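Local structure of HD domain-containing protein (Aquifex aeolicus, 2HEK) at residues 60-65 with 152-157; 156-161 with 323-328; 161-166 with 207-212. The protein is of unknown function but binds zinc and GDP at well-separated sites and may act as a dGTPase of the HD-domain type. All blocks are in the same frame, centred on the assembly; numbering follows the deposited sequence.

Contact 1: 60-65 with 152-157; sequences HITERI and EIITGE
Helices 51-69 and 145-155 of the HD domain meet here through Thr62 and Ile65 on one side and Ile153 and Ile154 on the other. The shortest approach joins two methyl groups: CG2 of Ile65 lies 3.8 Å from CG2 of Ile153. These two side chains run past each other in opposite directions, and the branch methyls touch where they pass. In both isoleucines CG1 is anti to the carbonyl carbon (chi1 -68° in Ile65 and -69° in Ile153), and it is this setting that turns CG2 to the partner helix. Ile65 CD1 comes to 3.9 Å from the carbonyl O of Ile153.

The same Ile153 CG2 has a second neighbour, Thr62 CG2 at 4.1 Å, and the two side chains cross at about a right angle. One branch methyl thus bridges Thr62 and Ile65, which lie one helical turn apart on helix 51-69. This is the core of the all-helical HD domain. Helix 51-69 also carries the zinc ligand His54, and the side chain of Ile154 comes within about 4 Å of that of Asp161, a zinc ligand on helix 160-173, and about 7 Å from the zinc itself.

Beside the methyl cluster, Thr62 OG1 lies 4.2 Å from Ile154 CG1, a van der Waals contact between the hydroxyl oxygen and a methylene. The hydroxyl meets its polar needs elsewhere, hydrogen-bonding to Val58 O one turn back in its own helix and to Ser160 OG. Val77 of helix 74-82 touches both Thr62 and Ile154, while Ile186 packs on Ile65.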
ATOM      1  N   HIS A  60     -10.061   6.345  18.248  1.00 25.72           N
ATOM      2  CA  HIS A  60      -9.871   7.080  16.988  1.00 23.07           C
ATOM      3  C   HIS A  60     -10.976   6.794  15.954  1.00 25.03           C
ATOM      4  O   HIS A  60     -11.525   7.726  15.313  1.00 28.07           O
ATOM      5  CB  HIS A  60      -8.494   6.685  16.416  1.00 26.06           C
ATOM      6  CG  HIS A  60      -8.246   7.223  15.049  1.00 27.76           C
ATOM      7  ND1 HIS A  60      -7.928   8.542  14.820  1.00 29.71           N
ATOM      8  CD2 HIS A  60      -8.278   6.623  13.833  1.00 29.52           C
ATOM      9  CE1 HIS A  60      -7.774   8.734  13.517  1.00 31.91           C
ATOM     10  NE2 HIS A  60      -7.973   7.583  12.900  1.00 29.92           N
ATOM     11  N   ILE A  61     -11.340   5.521  15.777  1.00 21.81           N
ATOM     12  CA  ILE A  61     -12.435   5.197  14.851  1.00 24.85           C
ATOM     13  C   ILE A  61     -13.795   5.732  15.347  1.00 27.06           C
ATOM     14  O   ILE A  61     -14.599   6.221  14.549  1.00 27.74           O
ATOM     15  CB  ILE A  61     -12.525   3.664  14.548  1.00 23.99           C
ATOM     16  CG1 ILE A  61     -11.291   3.251  13.760  1.00 26.48           C
ATOM     17  CG2 ILE A  61     -13.799   3.318  13.690  1.00 26.98           C
ATOM     18  CD1 ILE A  61     -11.226   3.878  12.337  1.00 30.94           C
ATOM     19  N   THR A  62     -14.029   5.667  16.663  1.00 25.34           N
ATOM     20  CA  THR A  62     -15.241   6.254  17.241  1.00 26.89           C
ATOM     21  C   THR A  62     -15.319   7.741  16.910  1.00 28.89           C
ATOM     22  O   THR A  62     -16.384   8.212  16.527  1.00 29.87           O
ATOM     23  CB  THR A  62     -15.302   6.053  18.770  1.00 26.93           C
ATOM     24  OG1 THR A  62     -15.237   4.638  19.047  1.00 26.59           O
ATOM     25  CG2 THR A  62     -16.618   6.611  19.329  1.00 26.35           C
ATOM     26  N   GLU A  63     -14.207   8.463  17.078  1.00 31.85           N
ATOM     27  CA  GLU A  63     -14.117   9.896  16.694  1.00 35.39           C
ATOM     28  C   GLU A  63     -14.562  10.120  15.263  1.00 34.04           C
ATOM     29  O   GLU A  63     -15.411  11.001  14.972  1.00 32.37           O
ATOM     30  CB  GLU A  63     -12.691  10.425  16.877  1.00 36.71           C
ATOM     31  CG  GLU A  63     -12.508  11.970  16.731  1.00 40.76           C
ATOM     32  CD  GLU A  63     -11.163  12.398  17.305  1.00 46.71           C
ATOM     33  OE1 GLU A  63     -10.115  11.917  16.798  1.00 50.90           O
ATOM     34  OE2 GLU A  63     -11.141  13.193  18.288  1.00 52.58           O
ATOM     35  N   ARG A  64     -13.997   9.321  14.358  1.00 34.10           N
ATOM     36  CA  ARG A  64     -14.280   9.424  12.939  1.00 35.23           C
ATOM     37  C   ARG A  64     -15.757   9.199  12.651  1.00 32.42           C
ATOM     38  O   ARG A  64     -16.386   9.975  11.908  1.00 33.31           O
ATOM     39  CB  ARG A  64     -13.418   8.402  12.161  1.00 41.03           C
ATOM     40  CG  ARG A  64     -11.943   8.775  12.058  1.00 51.29           C
ATOM     41  CD  ARG A  64     -11.715   9.847  10.984  1.00 61.64           C
ATOM     42  NE  ARG A  64     -10.287  10.055  10.687  1.00 69.25           N
ATOM     43  CZ  ARG A  64      -9.501  10.954  11.286  1.00 71.81           C
ATOM     44  NH1 ARG A  64      -9.986  11.756  12.229  1.00 72.44           N
ATOM     45  NH2 ARG A  64      -8.218  11.054  10.938  1.00 72.12           N
ATOM     46  N   ILE A  65     -16.331   8.148  13.232  1.00 27.98           N
ATOM     47  CA  ILE A  65     -17.746   7.828  12.970  1.00 30.59           C
ATOM     48  C   ILE A  65     -18.658   8.943  13.533  1.00 33.09           C
ATOM     49  O   ILE A  65     -19.622   9.334  12.883  1.00 32.49           O
ATOM     50  CB  ILE A  65     -18.165   6.472  13.588  1.00 30.59           C
ATOM     51  CG1 ILE A  65     -17.471   5.276  12.880  1.00 31.25           C
ATOM     52  CG2 ILE A  65     -19.705   6.310  13.555  1.00 32.18           C
ATOM     53  CD1 ILE A  65     -17.544   3.945  13.681  1.00 30.20           C
ATOM     54  N   GLU A 152     -24.459   1.427  19.508  1.00 34.21           N
ATOM     55  CA  GLU A 152     -24.314   0.882  18.135  1.00 34.94           C
ATOM     56  C   GLU A 152     -23.028   1.379  17.466  1.00 33.10           C
ATOM     57  O   GLU A 152     -22.390   0.638  16.707  1.00 30.84           O
ATOM     58  CB  GLU A 152     -25.493   1.292  17.245  1.00 38.07           C
ATOM     59  CG  GLU A 152     -26.743   0.475  17.462  1.00 41.17           C
ATOM     60  CD  GLU A 152     -27.935   0.890  16.569  1.00 44.76           C
ATOM     61  OE1 GLU A 152     -27.838   1.808  15.716  1.00 47.38           O
ATOM     62  OE2 GLU A 152     -29.008   0.289  16.767  1.00 51.93           O
ATOM     63  N   ILE A 153     -22.664   2.631  17.742  1.00 31.51           N
ATOM     64  CA  ILE A 153     -21.460   3.213  17.159  1.00 32.20           C
ATOM     65  C   ILE A 153     -20.211   2.395  17.538  1.00 30.37           C
ATOM     66  O   ILE A 153     -19.306   2.229  16.725  1.00 33.59           O
ATOM     67  CB  ILE A 153     -21.318   4.714  17.501  1.00 31.80           C
ATOM     68  CG1 ILE A 153     -22.414   5.522  16.773  1.00 32.77           C
ATOM     69  CG2 ILE A 153     -19.857   5.241  17.195  1.00 30.45           C
ATOM     70  CD1 ILE A 153     -22.460   7.031  17.152  1.00 32.21           C
ATOM     71  N   ILE A 154     -20.201   1.851  18.741  1.00 30.39           N
ATOM     72  CA  ILE A 154     -19.083   1.064  19.239  1.00 32.43           C
ATOM     73  C   ILE A 154     -19.213  -0.446  19.018  1.00 34.32           C
ATOM     74  O   ILE A 154     -18.250  -1.070  18.552  1.00 33.00           O
ATOM     75  CB  ILE A 154     -18.810   1.319  20.731  1.00 32.17           C
ATOM     76  CG1 ILE A 154     -18.429   2.782  20.968  1.00 33.43           C
ATOM     77  CG2 ILE A 154     -17.632   0.417  21.239  1.00 33.00           C
ATOM     78  CD1 ILE A 154     -18.643   3.122  22.441  1.00 38.99           C
ATOM     79  N   THR A 155     -20.396  -1.018  19.304  1.00 32.91           N
ATOM     80  CA  THR A 155     -20.563  -2.465  19.468  1.00 31.03           C
ATOM     81  C   THR A 155     -21.401  -3.081  18.339  1.00 32.27           C
ATOM     82  O   THR A 155     -21.586  -4.305  18.298  1.00 31.90           O
ATOM     83  CB  THR A 155     -21.275  -2.803  20.824  1.00 34.72           C
ATOM     84  OG1 THR A 155     -22.560  -2.186  20.819  1.00 35.36           O
ATOM     85  CG2 THR A 155     -20.469  -2.246  22.077  1.00 36.14           C
ATOM     86  N   GLY A 156     -21.904  -2.257  17.419  1.00 28.61           N
ATOM     87  CA  GLY A 156     -22.751  -2.763  16.322  1.00 33.15           C
ATOM     88  C   GLY A 156     -21.968  -3.570  15.295  1.00 34.45           C
ATOM     89  O   GLY A 156     -20.757  -3.774  15.445  1.00 34.65           O
ATOM     90  N   GLU A 157     -22.648  -4.040  14.250  1.00 36.73           N
ATOM     91  CA  GLU A 157     -22.029  -4.984  13.325  1.00 41.83           C
ATOM     92  C   GLU A 157     -20.792  -4.385  12.638  1.00 42.37           C
ATOM     93  O   GLU A 157     -19.770  -5.063  12.535  1.00 44.80           O
ATOM     94  CB  GLU A 157     -23.026  -5.545  12.305  1.00 47.25           C
ATOM     95  CG  GLU A 157     -24.025  -6.553  12.861  1.00 51.00           C
ATOM     96  CD  GLU A 157     -23.384  -7.826  13.455  1.00 57.09           C
ATOM     97  OE1 GLU A 157     -22.367  -8.355  12.915  1.00 57.98           O
ATOM     98  OE2 GLU A 157     -23.911  -8.311  14.481  1.00 58.49           O
TER

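Contact 2: 156-161 with 323-328; sequences GEFGSD and GNIYVL. With ZN (zinc ion), chain D.
Ile325 meets Phe158 and Glu157 with two different branches, and the two approaches differ in closeness. The tight one is Ile325 CG2 to Phe158 CE2 at 3.6 Å, with Phe158 CZ next at 4.2 Å. The methyl lies in the plane of the ring, so it abuts the ring edge and does not cover a face. Phe158 reaches this position with CG set between its backbone N and carbonyl carbon (chi1 40°), which carries the ring nearer to Ile325 than its first side-chain bond would suggest.

The looser approach is made by the other arm: Ile325 CD1 lies 4.1 Å from Glu157 CB. Only the aliphatic root of Glu157 takes part. Its chain bends at chi2 (-61°), and CD, with both carboxylate oxygens, stands farther from Ile325 than CB does. Glu157 is partly exposed, in contrast to the buried Phe158 and Ile325.

A type I beta turn from Gly156 to Gly159 presents both side chains, closed by Gly159 N to Gly156 O at 2.9 Å. It connects helix 145-155 to helix 160-173 of the HD domain, with Gly159 as N-cap of the second helix. Ile325 stands just before strand 326-329, which pairs in parallel with strand 195-199 in a small mixed sheet. The contact therefore joins an interhelical turn of the HD domain to the residue leading into strand 326-329.

On the tight side the packing continues: Leu206 of helix 203-221 touches both Phe158 and Ile325, and Val196 and Val198 also touch the phenyl ring. At the far end of segment 156-161, well away from Ile325, Asp161 OD1 binds zinc at 2.1 Å; a water binds the zinc at 2.3 Å, with His54 and Asp85 as the other protein ligands.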
ATOM      1  N   GLY A 156     -21.904  -2.257  17.419  1.00 28.61           N
ATOM      2  CA  GLY A 156     -22.751  -2.763  16.322  1.00 33.15           C
ATOM      3  C   GLY A 156     -21.968  -3.570  15.295  1.00 34.45           C
ATOM      4  O   GLY A 156     -20.757  -3.774  15.445  1.00 34.65           O
ATOM      5  N   GLU A 157     -22.648  -4.040  14.250  1.00 36.73           N
ATOM      6  CA  GLU A 157     -22.029  -4.984  13.325  1.00 41.83           C
ATOM      7  C   GLU A 157     -20.792  -4.385  12.638  1.00 42.37           C
ATOM      8  O   GLU A 157     -19.770  -5.063  12.535  1.00 44.80           O
ATOM      9  CB  GLU A 157     -23.026  -5.545  12.305  1.00 47.25           C
ATOM     10  CG  GLU A 157     -24.025  -6.553  12.861  1.00 51.00           C
ATOM     11  CD  GLU A 157     -23.384  -7.826  13.455  1.00 57.09           C
ATOM     12  OE1 GLU A 157     -22.367  -8.355  12.915  1.00 57.98           O
ATOM     13  OE2 GLU A 157     -23.911  -8.311  14.481  1.00 58.49           O
ATOM     14  N   PHE A 158     -20.889  -3.133  12.203  1.00 39.32           N
ATOM     15  CA  PHE A 158     -19.700  -2.333  11.830  1.00 41.66           C
ATOM     16  C   PHE A 158     -19.351  -1.211  12.873  1.00 37.11           C
ATOM     17  O   PHE A 158     -18.959  -0.107  12.520  1.00 36.65           O
ATOM     18  CB  PHE A 158     -19.843  -1.786  10.392  1.00 45.04           C
ATOM     19  CG  PHE A 158     -21.227  -1.328  10.068  1.00 45.48           C
ATOM     20  CD1 PHE A 158     -21.718  -0.136  10.593  1.00 46.35           C
ATOM     21  CD2 PHE A 158     -22.056  -2.107   9.289  1.00 47.61           C
ATOM     22  CE1 PHE A 158     -23.013   0.276  10.305  1.00 45.43           C
ATOM     23  CE2 PHE A 158     -23.364  -1.694   8.993  1.00 48.73           C
ATOM     24  CZ  PHE A 158     -23.838  -0.507   9.519  1.00 46.72           C
ATOM     25  N   GLY A 159     -19.501  -1.523  14.159  1.00 31.46           N
ATOM     26  CA  GLY A 159     -19.013  -0.675  15.249  1.00 27.82           C
ATOM     27  C   GLY A 159     -17.528  -0.397  15.177  1.00 27.79           C
ATOM     28  O   GLY A 159     -16.762  -1.123  14.508  1.00 28.62           O
ATOM     29  N   SER A 160     -17.101   0.654  15.862  1.00 27.84           N
ATOM     30  CA  SER A 160     -15.683   1.050  15.907  1.00 26.35           C
ATOM     31  C   SER A 160     -14.793  -0.041  16.498  1.00 27.84           C
ATOM     32  O   SER A 160     -13.613  -0.184  16.114  1.00 24.81           O
ATOM     33  CB  SER A 160     -15.553   2.332  16.733  1.00 28.14           C
ATOM     34  OG  SER A 160     -16.039   2.126  18.055  1.00 28.36           O
ATOM     35  N   ASP A 161     -15.330  -0.814  17.435  1.00 25.45           N
ATOM     36  CA  ASP A 161     -14.554  -1.938  18.009  1.00 26.90           C
ATOM     37  C   ASP A 161     -14.125  -2.941  16.923  1.00 26.51           C
ATOM     38  O   ASP A 161     -12.930  -3.185  16.746  1.00 30.07           O
ATOM     39  CB  ASP A 161     -15.380  -2.620  19.104  1.00 28.51           C
ATOM     40  CG  ASP A 161     -14.617  -3.679  19.839  1.00 31.81           C
ATOM     41  OD1 ASP A 161     -13.383  -3.615  19.947  1.00 36.28           O
ATOM     42  OD2 ASP A 161     -15.268  -4.594  20.354  1.00 33.06           O
ATOM     43  N   GLY A 323     -28.372 -10.817   8.986  1.00 56.49           N
ATOM     44  CA  GLY A 323     -29.721 -10.439   8.541  1.00 58.61           C
ATOM     45  C   GLY A 323     -30.305  -9.153   9.131  1.00 60.03           C
ATOM     46  O   GLY A 323     -31.463  -8.821   8.868  1.00 61.34           O
ATOM     47  N   ASN A 324     -29.501  -8.425   9.902  1.00 59.26           N
ATOM     48  CA  ASN A 324     -29.958  -7.278  10.683  1.00 60.31           C
ATOM     49  C   ASN A 324     -29.209  -5.971  10.389  1.00 55.87           C
ATOM     50  O   ASN A 324     -28.919  -5.193  11.304  1.00 55.88           O
ATOM     51  CB  ASN A 324     -29.809  -7.556  12.179  1.00 67.38           C
ATOM     52  CG  ASN A 324     -30.614  -8.759  12.631  1.00 72.51           C
ATOM     53  OD1 ASN A 324     -31.742  -8.964  12.188  1.00 77.00           O
ATOM     54  ND2 ASN A 324     -30.031  -9.560  13.515  1.00 75.97           N
ATOM     55  N   ILE A 325     -28.884  -5.740   9.119  1.00 49.08           N
ATOM     56  CA  ILE A 325     -28.238  -4.500   8.714  1.00 44.94           C
ATOM     57  C   ILE A 325     -29.106  -3.736   7.723  1.00 44.67           C
ATOM     58  O   ILE A 325     -29.560  -4.303   6.739  1.00 43.30           O
ATOM     59  CB  ILE A 325     -26.816  -4.715   8.075  1.00 42.73           C
ATOM     60  CG1 ILE A 325     -25.871  -5.413   9.080  1.00 41.81           C
ATOM     61  CG2 ILE A 325     -26.253  -3.339   7.626  1.00 39.41           C
ATOM     62  CD1 ILE A 325     -24.489  -5.831   8.462  1.00 41.63           C
ATOM     63  N   TYR A 326     -29.281  -2.442   7.984  1.00 45.41           N
ATOM     64  CA  TYR A 326     -30.109  -1.591   7.137  1.00 47.61           C
ATOM     65  C   TYR A 326     -29.338  -0.700   6.186  1.00 44.84           C
ATOM     66  O   TYR A 326     -28.267  -0.182   6.505  1.00 43.09           O
ATOM     67  CB  TYR A 326     -31.028  -0.734   7.999  1.00 61.60           C
ATOM     68  CG  TYR A 326     -32.038  -1.541   8.762  1.00 49.53           C
ATOM     69  CD1 TYR A 326     -31.844  -1.835  10.103  1.00 56.94           C
ATOM     70  CD2 TYR A 326     -33.180  -2.024   8.137  1.00 58.02           C
ATOM     71  CE1 TYR A 326     -32.762  -2.580  10.808  1.00 58.99           C
ATOM     72  CE2 TYR A 326     -34.115  -2.764   8.832  1.00 58.74           C
ATOM     73  CZ  TYR A 326     -33.898  -3.041  10.161  1.00 53.14           C
ATOM     74  OH  TYR A 326     -34.825  -3.782  10.858  1.00 59.29           O
ATOM     75  N   VAL A 327     -29.909  -0.551   5.007  1.00 43.43           N
ATOM     76  CA  VAL A 327     -29.370   0.269   3.964  1.00 44.85           C
ATOM     77  C   VAL A 327     -30.459   1.274   3.613  1.00 49.13           C
ATOM     78  O   VAL A 327     -31.601   0.886   3.386  1.00 52.49           O
ATOM     79  CB  VAL A 327     -28.999  -0.578   2.725  1.00 43.34           C
ATOM     80  CG1 VAL A 327     -28.650   0.328   1.559  1.00 42.84           C
ATOM     81  CG2 VAL A 327     -27.797  -1.532   3.058  1.00 43.58           C
ATOM     82  N   LEU A 328     -30.105   2.555   3.583  1.00 50.96           N
ATOM     83  CA  LEU A 328     -31.052   3.602   3.210  1.00 52.86           C
ATOM     84  C   LEU A 328     -31.057   3.781   1.711  1.00 56.66           C
ATOM     85  O   LEU A 328     -30.074   4.232   1.125  1.00 56.61           O
ATOM     86  CB  LEU A 328     -30.729   4.925   3.913  1.00 51.02           C
ATOM     87  CG  LEU A 328     -31.670   6.114   3.668  1.00 50.08           C
ATOM     88  CD1 LEU A 328     -33.042   5.906   4.311  1.00 50.17           C
ATOM     89  CD2 LEU A 328     -31.039   7.356   4.191  1.00 48.45           C
TER
HETATM   90 ZN    ZN D 602     -12.244  -4.437  21.500  0.50 59.51          ZN
HETATM   91  O   HOH W   1     -12.497  -2.339  22.403  1.00 58.17           O

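Contact 3: 161-166 with 207-212; sequences DRMDYL and ENFLIS. With ZN (zinc ion), chain D.
Leu166 and Met163 both meet the CE1 corner of the Phe209 ring. Leu166 CD1 is the nearer, 3.7 Å from Phe209 CE1 and 3.9 Å from Phe209 CZ, whereas Met163 CG lies 4.2 Å from the same CE1. Each of these side chains crosses that of Phe209 at about a right angle, and both approach the ring obliquely. The touching part of Met163 is its CG methylene, not the sulfur.

Phe209 spans much of the gap between the helices. With CG anti to its backbone N (chi1 174°), the ring extends toward helix 160-173, even though the backbones remain apart, with 8.7 Å between Met163 CA and Phe209 CA. Leu166 and Met163 lie three residues apart, about one helical turn, and so can reach one ring atom together.

In the next shell, Tyr182 meets Phe209 edge-to-face and also touches Leu166, while Leu185 touches both Phe209 and Met163. Ser212 OG donates to Phe209 O at 2.9 Å, with a C=O...donor angle of 122°; it also hydrogen-bonds to Tyr182 OH, linking the helix backbone to the tyrosine that flanks the ring.

On helix 160-173, Asp164 OD1 hydrogen-bonds to ND1 of His54, whose NE2 binds the zinc, making this aspartate a second-shell partner of the metal ligand. The apolar interface joins helix 203-221, in the HD-associated region, to helix 160-173, which carries Asp161, the final aspartate of the H...HD...D metal-binding motif characteristic of HD domains.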
ATOM      1  N   ASP A 161     -15.330  -0.814  17.435  1.00 25.45           N
ATOM      2  CA  ASP A 161     -14.554  -1.938  18.009  1.00 26.90           C
ATOM      3  C   ASP A 161     -14.125  -2.941  16.923  1.00 26.51           C
ATOM      4  O   ASP A 161     -12.930  -3.185  16.746  1.00 30.07           O
ATOM      5  CB  ASP A 161     -15.380  -2.620  19.104  1.00 28.51           C
ATOM      6  CG  ASP A 161     -14.617  -3.679  19.839  1.00 31.81           C
ATOM      7  OD1 ASP A 161     -13.383  -3.615  19.947  1.00 36.28           O
ATOM      8  OD2 ASP A 161     -15.268  -4.594  20.354  1.00 33.06           O
ATOM      9  N   ARG A 162     -15.088  -3.472  16.171  1.00 24.98           N
ATOM     10  CA  ARG A 162     -14.825  -4.385  15.075  1.00 28.79           C
ATOM     11  C   ARG A 162     -14.007  -3.761  13.971  1.00 28.17           C
ATOM     12  O   ARG A 162     -13.116  -4.408  13.461  1.00 29.94           O
ATOM     13  CB  ARG A 162     -16.115  -4.858  14.422  1.00 36.18           C
ATOM     14  CG  ARG A 162     -16.784  -5.963  15.148  1.00 48.89           C
ATOM     15  CD  ARG A 162     -17.968  -6.516  14.335  1.00 56.66           C
ATOM     16  NE  ARG A 162     -18.497  -7.721  14.975  1.00 62.08           N
ATOM     17  CZ  ARG A 162     -19.532  -7.750  15.805  1.00 64.86           C
ATOM     18  NH1 ARG A 162     -20.185  -6.627  16.100  1.00 67.66           N
ATOM     19  NH2 ARG A 162     -19.927  -8.910  16.336  1.00 68.12           N
ATOM     20  N   MET A 163     -14.318  -2.536  13.581  1.00 27.56           N
ATOM     21  CA  MET A 163     -13.574  -1.901  12.535  1.00 28.52           C
ATOM     22  C   MET A 163     -12.093  -1.841  12.916  1.00 27.41           C
ATOM     23  O   MET A 163     -11.223  -2.080  12.068  1.00 27.58           O
ATOM     24  CB  MET A 163     -14.127  -0.508  12.268  1.00 27.37           C
ATOM     25  CG  MET A 163     -15.331  -0.474  11.334  1.00 28.05           C
ATOM     26  SD  MET A 163     -15.541   1.142  10.550  1.00 32.40           S
ATOM     27  CE  MET A 163     -17.274   1.066  10.114  1.00 29.87           C
ATOM     28  N   ASP A 164     -11.804  -1.556  14.171  1.00 21.97           N
ATOM     29  CA  ASP A 164     -10.395  -1.490  14.521  1.00 24.09           C
ATOM     30  C   ASP A 164      -9.778  -2.869  14.600  1.00 24.86           C
ATOM     31  O   ASP A 164      -8.702  -3.095  14.041  1.00 24.93           O
ATOM     32  CB  ASP A 164     -10.091  -0.768  15.832  1.00 23.32           C
ATOM     33  CG  ASP A 164      -8.583  -0.680  16.065  1.00 25.92           C
ATOM     34  OD1 ASP A 164      -8.048  -1.493  16.853  1.00 25.82           O
ATOM     35  OD2 ASP A 164      -7.951   0.207  15.475  1.00 25.49           O
ATOM     36  N   TYR A 165     -10.400  -3.837  15.313  1.00 24.94           N
ATOM     37  CA  TYR A 165      -9.670  -5.093  15.447  1.00 27.42           C
ATOM     38  C   TYR A 165      -9.552  -5.865  14.138  1.00 25.84           C
ATOM     39  O   TYR A 165      -8.538  -6.530  13.929  1.00 27.13           O
ATOM     40  CB  TYR A 165     -10.161  -5.938  16.637  1.00 27.14           C
ATOM     41  CG  TYR A 165     -11.496  -6.638  16.579  1.00 29.97           C
ATOM     42  CD1 TYR A 165     -11.794  -7.540  15.574  1.00 29.31           C
ATOM     43  CD2 TYR A 165     -12.463  -6.352  17.548  1.00 30.71           C
ATOM     44  CE1 TYR A 165     -13.047  -8.161  15.547  1.00 30.03           C
ATOM     45  CE2 TYR A 165     -13.728  -6.960  17.525  1.00 31.49           C
ATOM     46  CZ  TYR A 165     -14.015  -7.867  16.516  1.00 30.78           C
ATOM     47  OH  TYR A 165     -15.246  -8.481  16.475  1.00 34.68           O
ATOM     48  N   LEU A 166     -10.545  -5.794  13.250  1.00 23.58           N
ATOM     49  CA  LEU A 166     -10.422  -6.536  11.989  1.00 26.62           C
ATOM     50  C   LEU A 166      -9.218  -6.035  11.221  1.00 21.81           C
ATOM     51  O   LEU A 166      -8.401  -6.826  10.750  1.00 23.56           O
ATOM     52  CB  LEU A 166     -11.679  -6.435  11.109  1.00 23.85           C
ATOM     53  CG  LEU A 166     -12.912  -7.196  11.624  1.00 26.73           C
ATOM     54  CD1 LEU A 166     -14.119  -6.789  10.734  1.00 28.60           C
ATOM     55  CD2 LEU A 166     -12.661  -8.745  11.615  1.00 22.07           C
ATOM     56  N   GLU A 207     -20.418  -4.705   1.476  1.00 29.60           N
ATOM     57  CA  GLU A 207     -20.005  -5.996   0.931  1.00 29.33           C
ATOM     58  C   GLU A 207     -18.524  -6.250   1.246  1.00 26.49           C
ATOM     59  O   GLU A 207     -18.171  -7.332   1.699  1.00 29.12           O
ATOM     60  CB  GLU A 207     -20.248  -6.013  -0.608  1.00 29.43           C
ATOM     61  CG  GLU A 207     -21.761  -6.132  -0.937  1.00 31.53           C
ATOM     62  CD  GLU A 207     -22.097  -6.100  -2.423  1.00 34.71           C
ATOM     63  OE1 GLU A 207     -21.227  -5.716  -3.233  1.00 32.87           O
ATOM     64  OE2 GLU A 207     -23.256  -6.452  -2.755  1.00 44.51           O
ATOM     65  N   ASN A 208     -17.653  -5.280   0.977  1.00 26.83           N
ATOM     66  CA  ASN A 208     -16.232  -5.480   1.219  1.00 28.89           C
ATOM     67  C   ASN A 208     -15.963  -5.750   2.713  1.00 27.34           C
ATOM     68  O   ASN A 208     -15.163  -6.612   3.078  1.00 27.05           O
ATOM     69  CB  ASN A 208     -15.422  -4.247   0.783  1.00 29.76           C
ATOM     70  CG  ASN A 208     -13.967  -4.377   1.156  1.00 36.46           C
ATOM     71  OD1 ASN A 208     -13.306  -5.274   0.696  1.00 38.06           O
ATOM     72  ND2 ASN A 208     -13.487  -3.532   2.055  1.00 43.39           N
ATOM     73  N   PHE A 209     -16.620  -4.989   3.570  1.00 26.47           N
ATOM     74  CA  PHE A 209     -16.464  -5.159   5.024  1.00 23.56           C
ATOM     75  C   PHE A 209     -16.838  -6.574   5.472  1.00 24.71           C
ATOM     76  O   PHE A 209     -16.077  -7.224   6.193  1.00 24.72           O
ATOM     77  CB  PHE A 209     -17.302  -4.084   5.747  1.00 27.81           C
ATOM     78  CG  PHE A 209     -17.325  -4.253   7.227  1.00 29.18           C
ATOM     79  CD1 PHE A 209     -16.223  -3.891   7.991  1.00 27.73           C
ATOM     80  CD2 PHE A 209     -18.421  -4.852   7.851  1.00 34.23           C
ATOM     81  CE1 PHE A 209     -16.220  -4.084   9.401  1.00 30.72           C
ATOM     82  CE2 PHE A 209     -18.439  -5.049   9.265  1.00 35.76           C
ATOM     83  CZ  PHE A 209     -17.321  -4.653  10.035  1.00 33.93           C
ATOM     84  N   LEU A 210     -17.985  -7.082   5.024  1.00 25.36           N
ATOM     85  CA  LEU A 210     -18.420  -8.439   5.393  1.00 25.33           C
ATOM     86  C   LEU A 210     -17.499  -9.538   4.852  1.00 26.08           C
ATOM     87  O   LEU A 210     -17.274 -10.530   5.543  1.00 25.57           O
ATOM     88  CB  LEU A 210     -19.880  -8.706   4.938  1.00 25.52           C
ATOM     89  CG  LEU A 210     -20.885  -7.702   5.543  1.00 27.85           C
ATOM     90  CD1 LEU A 210     -22.187  -7.775   4.748  1.00 31.07           C
ATOM     91  CD2 LEU A 210     -21.115  -8.013   7.070  1.00 27.68           C
ATOM     92  N   ILE A 211     -16.979  -9.360   3.629  1.00 26.16           N
ATOM     93  CA  ILE A 211     -16.011 -10.311   3.050  1.00 26.69           C
ATOM     94  C   ILE A 211     -14.692 -10.261   3.814  1.00 26.48           C
ATOM     95  O   ILE A 211     -14.067 -11.317   4.125  1.00 26.57           O
ATOM     96  CB  ILE A 211     -15.682 -10.006   1.573  1.00 30.37           C
ATOM     97  CG1 ILE A 211     -16.921 -10.125   0.682  1.00 32.64           C
ATOM     98  CG2 ILE A 211     -14.599 -10.964   1.090  1.00 31.41           C
ATOM     99  CD1 ILE A 211     -17.647 -11.437   0.764  1.00 37.81           C
ATOM    100  N   SER A 212     -14.251  -9.052   4.142  1.00 25.85           N
ATOM    101  CA  SER A 212     -13.015  -8.926   4.934  1.00 25.06           C
ATOM    102  C   SER A 212     -13.175  -9.637   6.281  1.00 26.69           C
ATOM    103  O   SER A 212     -12.262 -10.341   6.758  1.00 26.40           O
ATOM    104  CB  SER A 212     -12.597  -7.463   5.041  1.00 30.29           C
ATOM    105  OG  SER A 212     -13.237  -6.817   6.154  1.00 37.51           O
TER
HETATM  106 ZN    ZN D 602     -12.244  -4.437  21.500  0.50 59.51          ZN
HETATM  107  O   HOH W   1     -12.497  -2.339  22.403  1.00 58.17           O

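Overall arrangement
Contacts 1, 2 and 3 follow the chain through one continuous corner: helix 145-155, the turn at 156-159, and helix 160-173. Contacts 1 and 2 share Gly156 and Glu157, and their centres are 10 Å apart; contacts 2 and 3 share Asp161, also with centres 10 Å apart, and contacts 1 and 3 are 12 Å apart. Probable hydrogen bonds cross the corner from Ile153 O to Ser160 N at 2.8 Å and from Gly156 O to Arg162 NH1 at 3.0 Å. Asp161, together with His54 and Asp85, binds the zinc, whereas the Phe158-Ile325 packing of contact 2 lies away from it.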